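Long-range contact in SusD homolog (Bacteroides thetaiotaomicron, PDB 4MRU), which probably binds mucin O-glycans, as a SusD-like outer-membrane lipoprotein serving glycan uptake in a gut bacterium: residues Tyr258-Gly270 and Phe280-Met294. Residues are numbered along the deposited sequence; the frame is centred on the assembly and turned at random. Where two conformers were deposited one is given.
Sequences YRVGADIICYMNG and FTKVKNNDQEGYYGM. With EDO (1,2-ethanediol), chain M; EDO (1,2-ethanediol), chain I.
The ring of Phe280 is gripped by three aliphatic side chains and a selenomethionine of 258-270, an example of one aromatic gathering a helix and the strand before it round itself. Ile265 CD1 lies over one face, offset toward the rim and 4.0 Å from the ring centroid, a CH-pi contact. With CG1 of Ile265 anti to the carbonyl carbon (chi1 -61°), CD1 is brought over the CE2-CD2 side of the ring. Val260 lays both methyls along the CD1-CE1 side, CG2 being 3.7 Å from Phe280 CD1, while Ile264 closes on CZ. The selenium of selenomethionine Met268 approaches obliquely, SE 3.8 Å from Phe280 CE2, a Met-aromatic contact; the Met268 side chain also touches Ile421 of helix 408-423 and Tyr279 of helix 276-279.

Beyond this centre the chain returns through the two-stranded hairpin 283-284/289-290 and meets the N-terminus of helix 262-270 in a single beta bridge, Gly261 with Met294, within the largely helical, TPR-like SusD fold. Met294 N donates to Val260 O at 2.8 Å, nearly straight at 169°, whereas the bond from Ala262 N to Met294 O is weak. Gly293 sits against the helix start, where a CB would clash with Gly261 O and Ala262 CA.

At the partly exposed edge, Asn269 ND2 reaches Tyr291 O at 3.2 Å, from above the carbonyl plane, and also donates to O1 of a bound ethanediol. Its OD1 accepts from Arg276, which also packs on Tyr291. A leucine in place of Asn269 would probably leave Tyr291 O without this donor and Arg276 without its amide acceptor. Tyr291 N, in turn, donates to O1 of a second ethanediol at 2.8 Å.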
ATOM      1  N   TYR A 258     -14.040 -10.202   6.176  1.00 19.28           N
ATOM      2  CA  TYR A 258     -13.070  -9.330   6.847  1.00 17.30           C
ATOM      3  C   TYR A 258     -13.756  -8.284   7.699  1.00 18.88           C
ATOM      4  O   TYR A 258     -14.818  -7.740   7.328  1.00 20.09           O
ATOM      5  CB  TYR A 258     -12.128  -8.622   5.832  1.00 19.50           C
ATOM      6  CG  TYR A 258     -11.539  -9.624   4.893  1.00 21.28           C
ATOM      7  CD1 TYR A 258     -10.445 -10.381   5.267  1.00 20.78           C
ATOM      8  CD2 TYR A 258     -12.204  -9.966   3.695  1.00 20.66           C
ATOM      9  CE1 TYR A 258      -9.966 -11.403   4.437  1.00 21.45           C
ATOM     10  CE2 TYR A 258     -11.723 -11.000   2.884  1.00 18.49           C
ATOM     11  CZ  TYR A 258     -10.619 -11.699   3.276  1.00 18.58           C
ATOM     12  OH  TYR A 258     -10.189 -12.732   2.505  1.00 18.44           O
ATOM     13  N   ARG A 259     -13.122  -7.952   8.822  1.00 17.47           N
ATOM     14  CA  ARG A 259     -13.536  -6.806   9.601  1.00 19.05           C
ATOM     15  C   ARG A 259     -12.295  -6.001   9.958  1.00 20.30           C
ATOM     16  O   ARG A 259     -11.163  -6.426   9.757  1.00 23.57           O
ATOM     17  CB  ARG A 259     -14.330  -7.218  10.858  1.00 19.39           C
ATOM     18  CG  ARG A 259     -15.696  -7.851  10.617  1.00 20.16           C
ATOM     19  CD  ARG A 259     -16.605  -6.778  10.102  1.00 21.64           C
ATOM     20  NE  ARG A 259     -17.972  -7.143   9.705  1.00 23.27           N
ATOM     21  CZ  ARG A 259     -18.411  -7.249   8.447  1.00 24.50           C
ATOM     22  NH1 ARG A 259     -17.588  -7.201   7.404  1.00 23.06           N
ATOM     23  NH2 ARG A 259     -19.701  -7.422   8.237  1.00 27.45           N
ATOM     24  N   VAL A 260     -12.532  -4.833  10.498  1.00 19.93           N
ATOM     25  CA  VAL A 260     -11.474  -3.918  10.807  1.00 20.31           C
ATOM     26  C   VAL A 260     -10.612  -4.426  11.958  1.00 20.65           C
ATOM     27  O   VAL A 260     -11.100  -4.987  12.937  1.00 18.96           O
ATOM     28  CB  VAL A 260     -12.062  -2.513  11.130  1.00 21.80           C
ATOM     29  CG1 VAL A 260     -10.953  -1.540  11.465  1.00 23.10           C
ATOM     30  CG2 VAL A 260     -12.855  -2.007   9.956  1.00 22.99           C
ATOM     31  N   GLY A 261      -9.307  -4.187  11.823  1.00 20.11           N
ATOM     32  CA  GLY A 261      -8.326  -4.617  12.772  1.00 19.96           C
ATOM     33  C   GLY A 261      -8.190  -3.726  13.997  1.00 20.71           C
ATOM     34  O   GLY A 261      -8.576  -2.543  13.990  1.00 18.47           O
ATOM     35  N   ALA A 262      -7.620  -4.309  15.056  1.00 18.43           N
ATOM     36  CA  ALA A 262      -7.498  -3.638  16.325  1.00 19.12           C
ATOM     37  C   ALA A 262      -6.606  -2.404  16.225  1.00 22.20           C
ATOM     38  O   ALA A 262      -6.855  -1.394  16.894  1.00 21.62           O
ATOM     39  CB  ALA A 262      -6.930  -4.581  17.356  1.00 19.96           C
ATOM     40  N   ASP A 263      -5.554  -2.500  15.419  1.00 21.19           N
ATOM     41  CA  ASP A 263      -4.520  -1.460  15.436  1.00 23.82           C
ATOM     42  C   ASP A 263      -5.074  -0.133  15.001  1.00 20.34           C
ATOM     43  O   ASP A 263      -4.958   0.866  15.719  1.00 23.39           O
ATOM     44  CB  ASP A 263      -3.342  -1.842  14.544  1.00 24.14           C
ATOM     45  CG  ASP A 263      -2.760  -3.186  14.907  1.00 34.37           C
ATOM     46  OD1 ASP A 263      -3.282  -4.233  14.435  1.00 31.86           O
ATOM     47  OD2 ASP A 263      -1.790  -3.162  15.676  1.00 31.73           O
ATOM     48  N   ILE A 264      -5.699  -0.095  13.838  1.00 21.09           N
ATOM     49  CA  ILE A 264      -6.199   1.184  13.326  1.00 19.65           C
ATOM     50  C   ILE A 264      -7.290   1.770  14.246  1.00 24.51           C
ATOM     51  O   ILE A 264      -7.350   2.986  14.458  1.00 21.39           O
ATOM     52  CB  ILE A 264      -6.667   1.094  11.875  1.00 22.20           C
ATOM     53  CG1 ILE A 264      -6.918   2.525  11.347  1.00 23.93           C
ATOM     54  CG2 ILE A 264      -7.906   0.195  11.740  1.00 22.28           C
ATOM     55  CD1 ILE A 264      -6.913   2.639   9.862  1.00 27.31           C
ATOM     56  N   ILE A 265      -8.090   0.914  14.866  1.00 20.14           N
ATOM     57  CA  ILE A 265      -9.054   1.381  15.863  1.00 21.33           C
ATOM     58  C   ILE A 265      -8.406   1.929  17.157  1.00 23.43           C
ATOM     59  O   ILE A 265      -8.884   2.930  17.707  1.00 25.52           O
ATOM     60  CB  ILE A 265     -10.059   0.267  16.207  1.00 26.07           C
ATOM     61  CG1 ILE A 265     -10.829  -0.146  14.968  1.00 24.30           C
ATOM     62  CG2 ILE A 265     -11.029   0.727  17.283  1.00 31.98           C
ATOM     63  CD1 ILE A 265     -11.794   0.888  14.452  1.00 29.32           C
ATOM     64  N   CYS A 266      -7.339   1.295  17.649  1.00 21.96           N
ATOM     65  CA  CYS A 266      -6.635   1.794  18.820  1.00 20.61           C
ATOM     66  C   CYS A 266      -6.117   3.208  18.621  1.00 18.13           C
ATOM     67  O   CYS A 266      -6.285   4.074  19.487  1.00 20.46           O
ATOM     68  CB  CYS A 266      -5.426   0.911  19.169  1.00 21.54           C
ATOM     69  SG  CYS A 266      -5.889  -0.641  19.934  1.00 26.09           S
ATOM     70  N   TYR A 267      -5.473   3.450  17.481  1.00 17.64           N
ATOM     71  CA  TYR A 267      -4.992   4.767  17.197  1.00 18.71           C
ATOM     72  C   TYR A 267      -6.163   5.767  17.019  1.00 17.73           C
ATOM     73  O   TYR A 267      -6.161   6.800  17.640  1.00 20.31           O
ATOM     74  CB  TYR A 267      -4.146   4.800  15.934  1.00 20.92           C
ATOM     75  CG  TYR A 267      -2.750   4.269  16.089  1.00 20.63           C
ATOM     76  CD1 TYR A 267      -2.482   2.896  16.076  1.00 18.39           C
ATOM     77  CD2 TYR A 267      -1.664   5.152  16.246  1.00 21.79           C
ATOM     78  CE1 TYR A 267      -1.200   2.419  16.179  1.00 18.68           C
ATOM     79  CE2 TYR A 267      -0.384   4.668  16.382  1.00 19.92           C
ATOM     80  CZ  TYR A 267      -0.146   3.325  16.358  1.00 19.27           C
ATOM     81  OH  TYR A 267       1.153   2.910  16.462  1.00 19.51           O
HETATM   82  N   MSE A 268      -7.137   5.438  16.172  1.00 17.94           N
HETATM   83  CA  MSE A 268      -8.173   6.425  15.778  1.00 18.69           C
HETATM   84  C   MSE A 268      -9.178   6.645  16.906  1.00 17.65           C
HETATM   85  O   MSE A 268      -9.682   7.774  17.045  1.00 19.13           O
HETATM   86  CB  MSE A 268      -8.864   6.020  14.486  1.00 22.35           C
HETATM   87  CG  MSE A 268      -7.962   6.272  13.292  1.00 21.58           C
HETATM   88 SE   MSE A 268      -8.790   5.683  11.616  0.75 25.42          SE
HETATM   89  CE  MSE A 268      -9.780   7.388  11.178  1.00 16.83           C
ATOM     90  N   ASN A 269      -9.486   5.644  17.720  1.00 17.02           N
ATOM     91  CA  ASN A 269     -10.272   5.894  18.954  1.00 22.05           C
ATOM     92  C   ASN A 269      -9.476   6.704  19.992  1.00 25.51           C
ATOM     93  O   ASN A 269     -10.021   7.582  20.638  1.00 21.66           O
ATOM     94  CB  ASN A 269     -10.777   4.618  19.617  1.00 21.75           C
ATOM     95  CG  ASN A 269     -11.990   4.031  18.927  1.00 23.28           C
ATOM     96  OD1 ASN A 269     -12.590   4.614  18.002  1.00 22.77           O
ATOM     97  ND2 ASN A 269     -12.376   2.884  19.386  1.00 24.02           N
ATOM     98  N   GLY A 270      -8.192   6.381  20.163  1.00 22.93           N
ATOM     99  CA  GLY A 270      -7.333   7.149  21.082  1.00 22.54           C
ATOM    100  C   GLY A 270      -7.297   8.631  20.701  1.00 22.88           C
ATOM    101  O   GLY A 270      -7.350   9.500  21.548  1.00 21.10           O
ATOM    102  N   PHE A 280     -15.395   3.667   8.886  1.00 20.15           N
ATOM    103  CA  PHE A 280     -15.907   2.463   9.522  1.00 19.25           C
ATOM    104  C   PHE A 280     -17.383   2.526   9.831  1.00 21.70           C
ATOM    105  O   PHE A 280     -17.955   3.605   9.984  1.00 21.30           O
ATOM    106  CB  PHE A 280     -15.231   2.243  10.868  1.00 19.40           C
ATOM    107  CG  PHE A 280     -13.740   2.403  10.853  1.00 17.92           C
ATOM    108  CD1 PHE A 280     -12.950   1.670   9.982  1.00 19.16           C
ATOM    109  CD2 PHE A 280     -13.122   3.235  11.780  1.00 20.31           C
ATOM    110  CE1 PHE A 280     -11.574   1.798   9.983  1.00 21.27           C
ATOM    111  CE2 PHE A 280     -11.751   3.369  11.781  1.00 21.50           C
ATOM    112  CZ  PHE A 280     -10.976   2.651  10.877  1.00 19.01           C
ATOM    113  N   THR A 281     -18.010   1.355   9.871  1.00 23.22           N
ATOM    114  CA  THR A 281     -19.324   1.217  10.447  1.00 22.47           C
ATOM    115  C   THR A 281     -19.198   1.077  11.978  1.00 23.39           C
ATOM    116  O   THR A 281     -18.142   0.673  12.519  1.00 24.40           O
ATOM    117  CB  THR A 281     -20.050  -0.033   9.909  1.00 25.06           C
ATOM    118  OG1 THR A 281     -19.313  -1.194  10.290  1.00 19.06           O
ATOM    119  CG2 THR A 281     -20.138   0.004   8.404  1.00 25.20           C
ATOM    120  N   LYS A 282     -20.275   1.456  12.657  1.00 24.87           N
ATOM    121  CA  LYS A 282     -20.427   1.273  14.084  1.00 28.17           C
ATOM    122  C   LYS A 282     -21.048  -0.062  14.384  1.00 26.09           C
ATOM    123  O   LYS A 282     -21.869  -0.542  13.604  1.00 24.68           O
ATOM    124  CB  LYS A 282     -21.351   2.349  14.657  1.00 33.12           C
ATOM    125  CG  LYS A 282     -20.713   3.721  14.751  1.00 34.46           C
ATOM    126  CD  LYS A 282     -21.553   4.621  15.649  1.00 43.62           C
ATOM    127  CE  LYS A 282     -20.782   5.871  16.064  1.00 59.69           C
ATOM    128  NZ  LYS A 282     -21.639   6.827  16.839  1.00 57.10           N
ATOM    129  N   VAL A 283     -20.649  -0.653  15.515  1.00 23.86           N
ATOM    130  CA  VAL A 283     -21.260  -1.824  16.054  1.00 26.92           C
ATOM    131  C   VAL A 283     -22.116  -1.297  17.167  1.00 33.15           C
ATOM    132  O   VAL A 283     -21.634  -0.519  17.973  1.00 32.24           O
ATOM    133  CB  VAL A 283     -20.268  -2.780  16.714  1.00 31.41           C
ATOM    134  CG1 VAL A 283     -21.052  -3.930  17.345  1.00 38.14           C
ATOM    135  CG2 VAL A 283     -19.232  -3.303  15.744  1.00 31.80           C
ATOM    136  N   LYS A 284     -23.384  -1.679  17.196  1.00 41.05           N
ATOM    137  CA  LYS A 284     -24.372  -1.085  18.072  1.00 43.74           C
ATOM    138  C   LYS A 284     -25.264  -2.208  18.557  1.00 46.43           C
ATOM    139  O   LYS A 284     -26.057  -2.762  17.764  1.00 48.70           O
ATOM    140  CB  LYS A 284     -25.210  -0.033  17.325  1.00 42.11           C
ATOM    141  N   ASN A 285     -25.097  -2.602  19.818  1.00 41.69           N
ATOM    142  CA  ASN A 285     -25.926  -3.686  20.426  1.00 48.21           C
ATOM    143  C   ASN A 285     -26.060  -3.503  21.951  1.00 56.38           C
ATOM    144  O   ASN A 285     -25.868  -2.391  22.454  1.00 46.05           O
ATOM    145  CB  ASN A 285     -25.382  -5.095  20.080  1.00 51.54           C
ATOM    146  CG  ASN A 285     -23.904  -5.265  20.457  1.00 51.42           C
ATOM    147  OD1 ASN A 285     -23.518  -5.168  21.635  1.00 43.11           O
ATOM    148  ND2 ASN A 285     -23.071  -5.511  19.457  1.00 43.66           N
ATOM    149  N   ASN A 286     -26.388  -4.569  22.691  1.00 71.93           N
ATOM    150  CA  ASN A 286     -26.548  -4.482  24.154  1.00 75.88           C
ATOM    151  C   ASN A 286     -25.270  -4.051  24.914  1.00 71.49           C
ATOM    152  O   ASN A 286     -25.319  -3.249  25.863  1.00 69.07           O
ATOM    153  CB  ASN A 286     -27.052  -5.822  24.716  1.00 77.67           C
ATOM    154  CG  ASN A 286     -28.560  -6.017  24.547  1.00 76.26           C
ATOM    155  OD1 ASN A 286     -29.337  -5.066  24.603  1.00 61.59           O
ATOM    156  ND2 ASN A 286     -28.978  -7.265  24.360  1.00 73.48           N
ATOM    157  N   ASP A 287     -24.130  -4.578  24.477  1.00 46.06           N
ATOM    158  CA  ASP A 287     -22.863  -4.364  25.175  1.00 47.86           C
ATOM    159  C   ASP A 287     -21.901  -3.510  24.379  1.00 46.36           C
ATOM    160  O   ASP A 287     -20.766  -3.347  24.768  1.00 53.54           O
ATOM    161  CB  ASP A 287     -22.198  -5.699  25.444  1.00 39.95           C
ATOM    162  N   GLN A 288     -22.372  -2.959  23.265  1.00 40.37           N
ATOM    163  CA  GLN A 288     -21.532  -2.231  22.322  1.00 39.80           C
ATOM    164  C   GLN A 288     -22.207  -0.980  21.661  1.00 41.33           C
ATOM    165  O   GLN A 288     -23.334  -1.054  21.166  1.00 38.84           O
ATOM    166  CB  GLN A 288     -21.102  -3.204  21.221  1.00 26.47           C
ATOM    167  CG  GLN A 288     -20.169  -4.329  21.728  1.00 26.65           C
ATOM    168  CD  GLN A 288     -19.501  -5.163  20.611  1.00 24.94           C
ATOM    169  OE1 GLN A 288     -19.851  -6.303  20.396  1.00 28.50           O
ATOM    170  NE2 GLN A 288     -18.559  -4.580  19.912  1.00 21.41           N
ATOM    171  N   GLU A 289     -21.509   0.144  21.609  1.00 34.58           N
ATOM    172  CA  GLU A 289     -21.929   1.263  20.738  1.00 35.01           C
ATOM    173  C   GLU A 289     -20.678   2.016  20.299  1.00 33.68           C
ATOM    174  O   GLU A 289     -20.062   2.670  21.126  1.00 32.91           O
ATOM    175  CB  GLU A 289     -22.905   2.188  21.450  1.00 37.74           C
ATOM    176  N   GLY A 290     -20.210   1.835  19.056  1.00 25.05           N
ATOM    177  CA  GLY A 290     -19.020   2.546  18.629  1.00 21.56           C
ATOM    178  C   GLY A 290     -18.197   1.787  17.627  1.00 24.51           C
ATOM    179  O   GLY A 290     -18.721   0.943  16.900  1.00 21.98           O
ATOM    180  N   TYR A 291     -16.880   2.065  17.624  1.00 21.42           N
ATOM    181  CA  TYR A 291     -15.960   1.483  16.681  1.00 18.78           C
ATOM    182  C   TYR A 291     -15.110   0.431  17.406  1.00 20.50           C
ATOM    183  O   TYR A 291     -14.537   0.719  18.443  1.00 19.52           O
ATOM    184  CB  TYR A 291     -15.085   2.560  16.112  1.00 19.27           C
ATOM    185  CG  TYR A 291     -15.918   3.651  15.454  1.00 18.75           C
ATOM    186  CD1 TYR A 291     -16.495   3.431  14.220  1.00 19.63           C
ATOM    187  CD2 TYR A 291     -16.095   4.879  16.059  1.00 20.20           C
ATOM    188  CE1 TYR A 291     -17.272   4.409  13.604  1.00 25.22           C
ATOM    189  CE2 TYR A 291     -16.879   5.886  15.460  1.00 23.99           C
ATOM    190  CZ  TYR A 291     -17.461   5.644  14.241  1.00 23.46           C
ATOM    191  OH  TYR A 291     -18.189   6.610  13.607  1.00 29.47           O
ATOM    192  N   TYR A 292     -15.098  -0.781  16.873  1.00 21.28           N
ATOM    193  CA  TYR A 292     -14.423  -1.923  17.492  1.00 18.93           C
ATOM    194  C   TYR A 292     -13.599  -2.665  16.450  1.00 20.51           C
ATOM    195  O   TYR A 292     -14.032  -2.848  15.294  1.00 18.16           O
ATOM    196  CB  TYR A 292     -15.447  -2.867  18.093  1.00 22.26           C
ATOM    197  CG  TYR A 292     -16.264  -2.294  19.216  1.00 24.46           C
ATOM    198  CD1 TYR A 292     -17.460  -1.644  18.950  1.00 24.79           C
ATOM    199  CD2 TYR A 292     -15.853  -2.401  20.555  1.00 27.84           C
ATOM    200  CE1 TYR A 292     -18.215  -1.102  19.961  1.00 26.40           C
ATOM    201  CE2 TYR A 292     -16.646  -1.888  21.596  1.00 27.24           C
ATOM    202  CZ  TYR A 292     -17.827  -1.253  21.289  1.00 26.21           C
ATOM    203  OH  TYR A 292     -18.630  -0.664  22.255  1.00 27.19           O
ATOM    204  N   GLY A 293     -12.416  -3.092  16.864  1.00 18.78           N
ATOM    205  CA  GLY A 293     -11.482  -3.774  15.990  1.00 21.79           C
ATOM    206  C   GLY A 293     -11.165  -5.145  16.500  1.00 22.52           C
ATOM    207  O   GLY A 293     -11.255  -5.387  17.704  1.00 19.80           O
HETATM  208  N   MSE A 294     -10.841  -6.038  15.559  1.00 19.12           N
HETATM  209  CA  MSE A 294     -10.503  -7.419  15.855  0.50 21.17           C
HETATM  210  C   MSE A 294      -8.993  -7.572  15.922  1.00 19.92           C
HETATM  211  O   MSE A 294      -8.261  -7.042  15.091  1.00 20.90           O
HETATM  212  CB  MSE A 294     -11.099  -8.297  14.740  0.50 23.29           C
HETATM  213  CG  MSE A 294     -10.905  -9.802  14.916  0.50 32.59           C
HETATM  214 SE   MSE A 294     -10.843 -10.718  13.140  0.38 40.96          SE
HETATM  215  CE  MSE A 294     -12.384  -9.862  12.318  0.50 42.85           C
TER
HETATM  216  C1  EDO M 611     -15.502   4.219  20.905  1.00 52.67           C
HETATM  217  O1  EDO M 611     -16.157   3.818  19.706  1.00 31.40           O
HETATM  218  C2  EDO M 611     -16.088   3.381  22.019  1.00 56.72           C
HETATM  219  O2  EDO M 611     -15.891   2.043  21.572  1.00 50.74           O
HETATM  220  C1  EDO I 607      -9.636   1.273  21.409  1.00 35.54           C
HETATM  221  O1  EDO I 607     -10.910   1.815  21.805  1.00 34.82           O
HETATM  222  C2  EDO I 607      -9.710  -0.240  21.210  1.00 39.97           C
HETATM  223  O2  EDO I 607     -10.138  -0.993  22.387  1.00 32.10           O